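Local coordinates for protein dipeptidase AC. Metallo peptidase. MEROPS family M19 (Rhodobacter sphaeroides, PDB 3LY0) that probably hydrolyses dipeptides as a metallodipeptidase, and holds two zinc ions and a phosphinate mimic of the dipeptide L-Ala-D-Ala, at residues D15-L18 against R19-R22; M136-G140 against A141-G145; S234-H237 against A238-P241; D294-E298 against D299-M303. All blocks are in the same frame, centred on the assembly; numbering follows the deposited sequence.

Contact 1. Residues D15-L18 against R19-R22. With ZN (zinc ion), chain D; LY0 ((2R)-3-[(R)-[(1R)-1-aminoethyl](hydroxy)phosphoryl]-2-methylpropanoic acid), chain C.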
# COMPACT_ATOMS: atom_id res chain seq x y z
N ASP A 15 6.64 -1.21 -3.02
CA ASP A 15 7.79 -0.36 -2.77
C ASP A 15 8.94 -0.62 -3.74
O ASP A 15 10.10 -0.47 -3.39
CB ASP A 15 8.25 -0.53 -1.32
CG ASP A 15 7.23 -0.01 -0.33
OD1 ASP A 15 6.99 1.21 -0.31
OD2 ASP A 15 6.65 -0.82 0.41
N PHE A 16 8.60 -0.99 -4.97
CA PHE A 16 9.64 -1.17 -5.98
C PHE A 16 10.54 0.06 -6.12
O PHE A 16 11.74 -0.08 -6.34
CB PHE A 16 9.02 -1.50 -7.33
CG PHE A 16 10.03 -1.71 -8.42
CD1 PHE A 16 10.20 -0.76 -9.40
CD2 PHE A 16 10.83 -2.85 -8.42
CE1 PHE A 16 11.14 -0.94 -10.41
CE2 PHE A 16 11.78 -3.03 -9.41
CZ PHE A 16 11.93 -2.08 -10.41
N LEU A 17 9.99 1.26 -5.97
CA LEU A 17 10.79 2.47 -6.14
C LEU A 17 11.94 2.53 -5.12
O LEU A 17 12.97 3.14 -5.39
CB LEU A 17 9.93 3.73 -6.04
CG LEU A 17 8.98 3.97 -7.22
CD1 LEU A 17 8.04 5.11 -6.90
CD2 LEU A 17 9.77 4.27 -8.51
N LEU A 18 11.76 1.90 -3.97
CA LEU A 18 12.83 1.90 -2.98
C LEU A 18 14.06 1.19 -3.52
O LEU A 18 15.20 1.54 -3.20
CB LEU A 18 12.35 1.26 -1.67
CG LEU A 18 13.29 1.33 -0.47
CD1 LEU A 18 13.46 2.76 0.02
CD2 LEU A 18 12.73 0.45 0.65
N ARG A 19 13.84 0.19 -4.37
CA ARG A 19 14.96 -0.53 -4.94
C ARG A 19 15.73 0.31 -5.93
O ARG A 19 16.96 0.20 -6.04
CB ARG A 19 14.51 -1.86 -5.54
CG ARG A 19 14.15 -2.85 -4.41
CD ARG A 19 13.59 -4.15 -4.92
NE ARG A 19 14.44 -4.74 -5.94
CZ ARG A 19 13.99 -5.48 -6.94
NH1 ARG A 19 12.69 -5.73 -7.04
NH2 ARG A 19 14.83 -5.95 -7.84
N LEU A 20 15.02 1.19 -6.64
CA LEU A 20 15.70 2.11 -7.54
C LEU A 20 16.42 3.21 -6.76
O LEU A 20 17.51 3.62 -7.15
CB LEU A 20 14.72 2.70 -8.57
CG LEU A 20 14.02 1.64 -9.43
CD1 LEU A 20 13.17 2.26 -10.52
CD2 LEU A 20 15.04 0.64 -10.03
N LEU A 21 15.82 3.66 -5.67
CA LEU A 21 16.46 4.63 -4.78
C LEU A 21 17.79 4.08 -4.28
O LEU A 21 18.78 4.81 -4.20
CB LEU A 21 15.56 4.96 -3.58
CG LEU A 21 16.09 6.05 -2.64
CD1 LEU A 21 16.07 7.42 -3.31
CD2 LEU A 21 15.32 6.09 -1.32
N ARG A 22 17.80 2.80 -3.95
CA ARG A 22 18.97 2.18 -3.32
C ARG A 22 20.09 1.82 -4.29
O ARG A 22 21.23 1.66 -3.88
CB ARG A 22 18.55 0.97 -2.48
CG ARG A 22 17.81 1.39 -1.21
CD ARG A 22 17.20 0.23 -0.46
NE ARG A 22 16.82 0.64 0.89
CZ ARG A 22 16.30 -0.16 1.81
NH1 ARG A 22 16.10 -1.44 1.54
NH2 ARG A 22 16.00 0.32 3.01
ZN ZN D . 5.59 0.85 1.43
P LY0 C . 6.06 -0.64 4.22
C1 LY0 C . 8.72 0.07 4.65
N1 LY0 C . 7.49 1.09 2.76
C2 LY0 C . 7.68 -0.10 3.57
C4 LY0 C . 6.19 -2.34 4.91
C5 LY0 C . 5.59 -2.53 6.27
C6 LY0 C . 4.21 -1.93 6.40
C7 LY0 C . 5.72 -3.92 6.83
O31 LY0 C . 5.11 -0.57 3.04
O32 LY0 C . 5.58 0.38 5.30
O61 LY0 C . 3.67 -1.77 7.63
O62 LY0 C . 3.57 -1.55 5.40
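Arg19 NH1 lies at the edge of the Phe16 ring, 3.7 Å from Phe16 CD2, and is gripped by Asp308 OD2 in a salt bridge and by Leu40 O in a hydrogen bond. Ring and guanidinium planes stand 90° apart, with Phe16 CE2 over one guanidinium face. Both residues belong to helix 16-22, which follows strand 13-14 in the barrel-type fold of the M19 peptidases. A regular helical bond, Leu21 N to Leu17 O at 2.9 Å, is fairly straight (161°). Arg19 N, by contrast, approaches Phe16 O from above the carbonyl plane with a more bent N-H (136°). Phe16 CE1 also rests on Leu20 CD1 at 3.8 Å, and both side chains pack against Ile30 of helix 27-32. Just ahead of the helix, Asp15 chelates a zinc ion with OD1 at 2.3 Å and OD2 at 2.2 Å; His13, Glu139 and the inhibitor's N1 and O31 complete the site. Arg22, its chain extended from CG to NE, runs back beside Leu18 and forms a salt bridge with Asp66. Over the centre of the Arg22 guanidinium stands Leu18 CD2, 3.8 Å above the plane.

Contact 2. Residues M136-G140 against A141-G145; sequences MHMEG and AEAIG. With ZN (zinc ion), chain D; ZN (zinc ion), chain E; LY0 ((2R)-3-[(R)-[(1R)-1-aminoethyl](hydroxy)phosphoryl]-2-methylpropanoic acid), chain C.
Met138 sends CG off anti to its backbone N (chi1 -179°) and continues nearly extended to the sulfur, so that SD meets Ile144 CG1 at 3.9 Å. Glu142 instead bends at chi2 (92°), folding its carboxylate back until OE1 is 3.2 Å from Gly140 C. The residues carry the chain out of strand 132-139 of the parallel sheet and into a type I turn from Ala141 to Ile144, packed against helix 149-157, whose Phe154 touches both Met138 and Ile144. Gly140 joins strand to turn with a positive phi that suits glycine, and a CB there would also clash with Glu142 OE1. No direct hydrogen bond spans the segments, but two waters do: one is bonded to both Glu139 O and Glu142 OE1, and the other gives a proton to Gly140 O and accepts from Ala143 N at 2.8 Å. Glu142 OE2 is held by a salt bridge from Arg168. Leading away from the turn, the extended Glu139 chain places OE1 2.1 Å from one zinc ion and OE2 2.1 Å from the other, which His212 and His233 also bind. This bridging carboxylate spreads negative charge between the cations and probably eases their mutual repulsion.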
# COMPACT_ATOMS: atom_id res chain seq x y z
N MET A 136 1.06 7.04 -9.00
CA MET A 136 2.02 7.69 -8.10
C MET A 136 1.39 7.93 -6.72
O MET A 136 0.39 8.64 -6.59
CB MET A 136 2.51 9.01 -8.71
CG MET A 136 3.59 9.72 -7.89
SD MET A 136 4.13 11.36 -8.54
CE MET A 136 4.66 10.91 -10.20
N HIS A 137 2.00 7.32 -5.71
CA HIS A 137 1.49 7.29 -4.35
C HIS A 137 2.57 7.79 -3.41
O HIS A 137 3.74 7.47 -3.59
CB HIS A 137 1.12 5.86 -3.97
CG HIS A 137 0.76 5.68 -2.52
ND1 HIS A 137 -0.49 5.99 -2.03
CD2 HIS A 137 1.49 5.25 -1.47
CE1 HIS A 137 -0.51 5.74 -0.73
NE2 HIS A 137 0.67 5.28 -0.36
N MET A 138 2.18 8.55 -2.39
CA MET A 138 3.13 9.00 -1.38
C MET A 138 2.77 8.35 -0.05
O MET A 138 1.66 8.52 0.45
CB MET A 138 3.06 10.54 -1.28
CG MET A 138 4.00 11.21 -0.29
SD MET A 138 4.12 13.01 -0.54
CE MET A 138 4.70 13.02 -2.21
N GLU A 139 3.69 7.57 0.51
CA GLU A 139 3.46 6.86 1.77
C GLU A 139 4.15 7.65 2.86
O GLU A 139 5.35 7.49 3.08
CB GLU A 139 4.05 5.46 1.69
CG GLU A 139 3.94 4.67 3.00
CD GLU A 139 4.30 3.20 2.83
OE1 GLU A 139 5.10 2.86 1.95
OE2 GLU A 139 3.77 2.37 3.59
N GLY A 140 3.38 8.48 3.56
CA GLY A 140 3.93 9.45 4.50
C GLY A 140 4.12 10.75 3.75
O GLY A 140 4.69 10.78 2.66
N ALA A 141 3.61 11.84 4.32
CA ALA A 141 3.56 13.10 3.60
C ALA A 141 4.65 14.10 4.02
O ALA A 141 4.44 15.31 3.92
CB ALA A 141 2.18 13.72 3.74
N GLU A 142 5.80 13.59 4.45
CA GLU A 142 6.88 14.46 4.89
C GLU A 142 7.35 15.44 3.82
O GLU A 142 7.82 16.53 4.15
CB GLU A 142 8.08 13.64 5.33
CG GLU A 142 7.86 12.88 6.62
CD GLU A 142 7.34 11.47 6.41
OE1 GLU A 142 6.95 11.10 5.29
OE2 GLU A 142 7.34 10.73 7.41
N ALA A 143 7.24 15.06 2.56
CA ALA A 143 7.66 15.96 1.49
C ALA A 143 6.68 17.11 1.28
O ALA A 143 6.93 17.98 0.44
CB ALA A 143 7.86 15.19 0.20
N ILE A 144 5.58 17.10 2.02
CA ILE A 144 4.59 18.18 1.96
C ILE A 144 4.71 19.04 3.22
O ILE A 144 4.56 18.54 4.33
CB ILE A 144 3.14 17.62 1.88
CG1 ILE A 144 3.01 16.51 0.82
CG2 ILE A 144 2.14 18.75 1.64
CD1 ILE A 144 3.45 16.93 -0.55
N GLY A 145 4.99 20.32 3.06
CA GLY A 145 5.03 21.19 4.22
C GLY A 145 3.64 21.43 4.78
O GLY A 145 2.65 21.18 4.10
ZN ZN D . 5.59 0.85 1.43
ZN ZN E . 3.53 0.47 4.44
P LY0 C . 6.06 -0.64 4.22
C1 LY0 C . 8.72 0.07 4.65
N1 LY0 C . 7.49 1.09 2.76
C2 LY0 C . 7.68 -0.10 3.57
C4 LY0 C . 6.19 -2.34 4.91
C5 LY0 C . 5.59 -2.53 6.27
C6 LY0 C . 4.21 -1.93 6.40
C7 LY0 C . 5.72 -3.92 6.83
O31 LY0 C . 5.11 -0.57 3.04
O32 LY0 C . 5.58 0.38 5.30
O61 LY0 C . 3.67 -1.77 7.63
O62 LY0 C . 3.57 -1.55 5.40
O HOH W 1 7.64 8.91 3.66
O HOH W 2 7.06 12.33 1.78

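Contact 3. Residues S234-H237 against A238-P241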
# COMPACT_ATOMS: atom_id res chain seq x y z
N SER A 234 -3.57 -3.22 4.55
CA SER A 234 -3.87 -3.49 5.96
C SER A 234 -4.81 -4.68 6.06
O SER A 234 -5.68 -4.85 5.20
CB SER A 234 -4.56 -2.28 6.60
OG SER A 234 -3.73 -1.14 6.60
N ASN A 235 -4.65 -5.47 7.12
CA ASN A 235 -5.45 -6.68 7.30
C ASN A 235 -6.38 -6.60 8.50
O ASN A 235 -6.63 -5.52 9.03
CB ASN A 235 -4.53 -7.91 7.34
CG ASN A 235 -3.73 -8.06 6.05
OD1 ASN A 235 -4.13 -7.55 5.00
ND2 ASN A 235 -2.58 -8.73 6.13
N ALA A 236 -6.92 -7.75 8.92
CA ALA A 236 -7.96 -7.76 9.95
C ALA A 236 -7.39 -7.95 11.35
O ALA A 236 -6.84 -9.00 11.65
CB ALA A 236 -8.99 -8.83 9.64
N HIS A 237 -7.55 -6.93 12.19
CA HIS A 237 -7.05 -6.98 13.56
C HIS A 237 -7.65 -8.14 14.34
O HIS A 237 -6.99 -8.72 15.21
CB HIS A 237 -7.35 -5.66 14.27
CG HIS A 237 -6.58 -5.46 15.52
ND1 HIS A 237 -7.02 -5.91 16.75
CD2 HIS A 237 -5.37 -4.90 15.74
CE1 HIS A 237 -6.13 -5.60 17.67
NE2 HIS A 237 -5.11 -4.99 17.09
N ALA A 238 -8.89 -8.48 14.03
CA ALA A 238 -9.59 -9.56 14.73
C ALA A 238 -8.92 -10.91 14.48
O ALA A 238 -9.06 -11.82 15.30
CB ALA A 238 -11.06 -9.60 14.31
N VAL A 239 -8.20 -11.03 13.37
CA VAL A 239 -7.46 -12.24 13.05
C VAL A 239 -6.02 -12.17 13.54
O VAL A 239 -5.51 -13.11 14.16
CB VAL A 239 -7.50 -12.51 11.53
CG1 VAL A 239 -6.67 -13.72 11.16
CG2 VAL A 239 -8.94 -12.67 11.05
N THR A 240 -5.35 -11.05 13.24
CA THR A 240 -3.97 -10.83 13.66
C THR A 240 -3.89 -9.46 14.32
O THR A 240 -3.97 -8.44 13.64
CB THR A 240 -3.03 -10.81 12.43
OG1 THR A 240 -3.04 -12.09 11.80
CG2 THR A 240 -1.60 -10.44 12.83
N PRO A 241 -3.75 -9.43 15.66
CA PRO A 241 -3.79 -8.16 16.41
C PRO A 241 -2.48 -7.38 16.36
O PRO A 241 -1.90 -7.02 17.39
CB PRO A 241 -4.08 -8.63 17.84
CG PRO A 241 -3.45 -9.98 17.90
CD PRO A 241 -3.76 -10.60 16.56
O HOH W 3 -7.47 -10.20 17.58
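His237 starts with CB beside the Ala238 backbone, 3.2 Å from Ala238 N. With CG anti to the backbone N (chi1 -164°), the ring swings over Pro241: CG, ND1 and CD2 lie against Pro241 CA, CE1 touches Pro241 CB at 3.7 Å, and NE2, at the tip, lies 3.5 Å from Pro241 CA and hydrogen-bonds Gly182 O. The ring centroid is 3.6 Å from Pro241 CA, which stands 14° off the ring normal, a CH-pi contact over the face. The backbone here makes an alpha turn in the loop between strand 230-231 and helix 248-256. Ala236 O accepts both Val239 N and Thr240 N, each bond 3.0 Å long; the one from Thr240 N is nearly straight (176°), the one from Val239 N comes from above the carbonyl plane. A CA-H...O contact joins His237 CA to Thr240 O, and a water donates to His237 O at 2.8 Å. A leucine in place of His237 would probably leave Gly182 O without its side-chain donor and Pro241 without an aromatic face to rest on. Because Gly182 O can only accept, NE2 must supply the proton of this bond, and that likely fixes the ring's rotation over the proline.

Contact 4. Residues D294-E298 against D299-M303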
# COMPACT_ATOMS: atom_id res chain seq x y z
N ASP A 294 -16.36 -10.66 4.50
CA ASP A 294 -17.59 -10.79 5.28
C ASP A 294 -18.06 -9.45 5.86
O ASP A 294 -19.26 -9.16 5.85
CB ASP A 294 -17.39 -11.79 6.42
CG ASP A 294 -18.68 -12.08 7.16
OD1 ASP A 294 -18.98 -11.35 8.13
OD2 ASP A 294 -19.39 -13.02 6.76
N ARG A 295 -17.13 -8.65 6.36
CA ARG A 295 -17.51 -7.41 7.02
C ARG A 295 -17.58 -6.22 6.06
O ARG A 295 -18.47 -5.38 6.16
CB ARG A 295 -16.56 -7.11 8.18
CG ARG A 295 -16.40 -8.26 9.20
CD ARG A 295 -17.74 -8.84 9.66
NE ARG A 295 -17.56 -10.06 10.46
CZ ARG A 295 -17.54 -10.09 11.79
NH1 ARG A 295 -17.70 -8.98 12.49
NH2 ARG A 295 -17.37 -11.25 12.42
N LEU A 296 -16.65 -6.15 5.11
CA LEU A 296 -16.64 -5.02 4.17
C LEU A 296 -17.59 -5.19 3.00
O LEU A 296 -18.05 -4.21 2.42
CB LEU A 296 -15.22 -4.81 3.64
CG LEU A 296 -14.20 -4.37 4.68
CD1 LEU A 296 -12.80 -4.53 4.09
CD2 LEU A 296 -14.48 -2.93 5.11
N GLY A 297 -17.85 -6.44 2.63
CA GLY A 297 -18.61 -6.73 1.43
C GLY A 297 -17.69 -7.09 0.28
O GLY A 297 -16.52 -6.66 0.26
N GLU A 298 -18.21 -7.84 -0.68
CA GLU A 298 -17.42 -8.34 -1.79
C GLU A 298 -16.85 -7.26 -2.69
O GLU A 298 -15.91 -7.52 -3.43
CB GLU A 298 -18.27 -9.28 -2.66
CG GLU A 298 -18.61 -10.62 -2.03
CD GLU A 298 -19.38 -11.52 -2.98
OE1 GLU A 298 -19.82 -11.03 -4.04
OE2 GLU A 298 -19.53 -12.72 -2.67
N ASP A 299 -17.42 -6.06 -2.63
CA ASP A 299 -16.99 -4.98 -3.52
C ASP A 299 -15.90 -4.10 -2.92
O ASP A 299 -15.43 -3.17 -3.56
CB ASP A 299 -18.17 -4.10 -3.91
CG ASP A 299 -19.20 -4.83 -4.74
OD1 ASP A 299 -18.86 -5.27 -5.86
OD2 ASP A 299 -20.35 -4.96 -4.27
N HIS A 300 -15.48 -4.40 -1.69
CA HIS A 300 -14.64 -3.45 -0.96
C HIS A 300 -13.33 -4.03 -0.45
O HIS A 300 -12.74 -3.50 0.50
CB HIS A 300 -15.45 -2.83 0.18
CG HIS A 300 -16.72 -2.18 -0.28
ND1 HIS A 300 -16.74 -0.98 -0.95
CD2 HIS A 300 -18.01 -2.59 -0.20
CE1 HIS A 300 -17.99 -0.67 -1.25
NE2 HIS A 300 -18.78 -1.63 -0.80
N VAL A 301 -12.90 -5.12 -1.08
CA VAL A 301 -11.65 -5.79 -0.73
C VAL A 301 -10.83 -6.05 -2.00
O VAL A 301 -11.38 -6.40 -3.04
CB VAL A 301 -11.91 -7.14 -0.04
CG1 VAL A 301 -10.59 -7.76 0.38
CG2 VAL A 301 -12.84 -6.96 1.15
N GLY A 302 -9.52 -5.86 -1.91
CA GLY A 302 -8.65 -6.22 -3.01
C GLY A 302 -7.28 -6.60 -2.49
O GLY A 302 -7.14 -6.93 -1.31
N MET A 303 -6.29 -6.56 -3.37
CA MET A 303 -4.92 -6.86 -2.97
C MET A 303 -4.17 -5.58 -2.66
O MET A 303 -4.35 -4.55 -3.33
CB MET A 303 -4.17 -7.60 -4.08
CG MET A 303 -4.89 -8.84 -4.62
SD MET A 303 -5.01 -10.26 -3.48
CE MET A 303 -6.70 -10.13 -2.93
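This is a tight helix-to-strand connection, where helix 283-296 ends and the chain turns into strand 301-303, which pairs with strand 260-263 in this barrel-type fold, while Met303 makes a backbone bond to Gly12. Gly297 leaves the helix with positive phi (99°), a conformation in which a side chain would collide with the Leu296 carbonyl oxygen, so glycine is needed, and then opens a type I beta turn to His300. The turn is closed by His300 N to Gly297 O, 3.2 Å long and 158° at the hydrogen, with the donor above the carbonyl plane. The His300 side chain lies against the Leu296 carbonyl: CG beside the backbone N (chi1 -55°) brings CD2, a carbon, within 3.1 Å of Leu296 O, while ND1 hydrogen-bonds Gly259 O just before strand 260-263. An alanine at His300 would probably leave Gly259 O without this partner and open a gap beside Leu296 O. Asp299 forms a salt bridge with Lys341, and Asn346 ND2 bonds both Glu298 O and Val301 O, so helix 336-354 holds the corner. Leu296 is buried, its chain touching Leu251 and Ile254 of helix 248-256. It crosses Val301 at about a right angle, Leu296 CD1 resting on Val301 CG2 at 3.8 Å.

How the contacts relate
The four contacts follow one another along the chain and fall into two pairs. Contacts 1 and 2, with centres about 15 Å apart, meet at the metal site, one at the start of helix 16-22, the other at the end of strand 132-139. Contacts 3 and 4, about 14 Å apart between centres, do not touch; contact 3 packs against helix 283-296 and contact 4 holds its C-terminal end. Contact 3 follows strand 230-231 and contact 4 leads into strand 301-303, both of which pair with strand 260-263. The centres of contacts 1 and 2 lie about 25 to 29 Å from those of contacts 3 and 4. The first pair contributes Asp15 and Glu139 to the metal site, while the second lies in connections between strands and helices away from the metals.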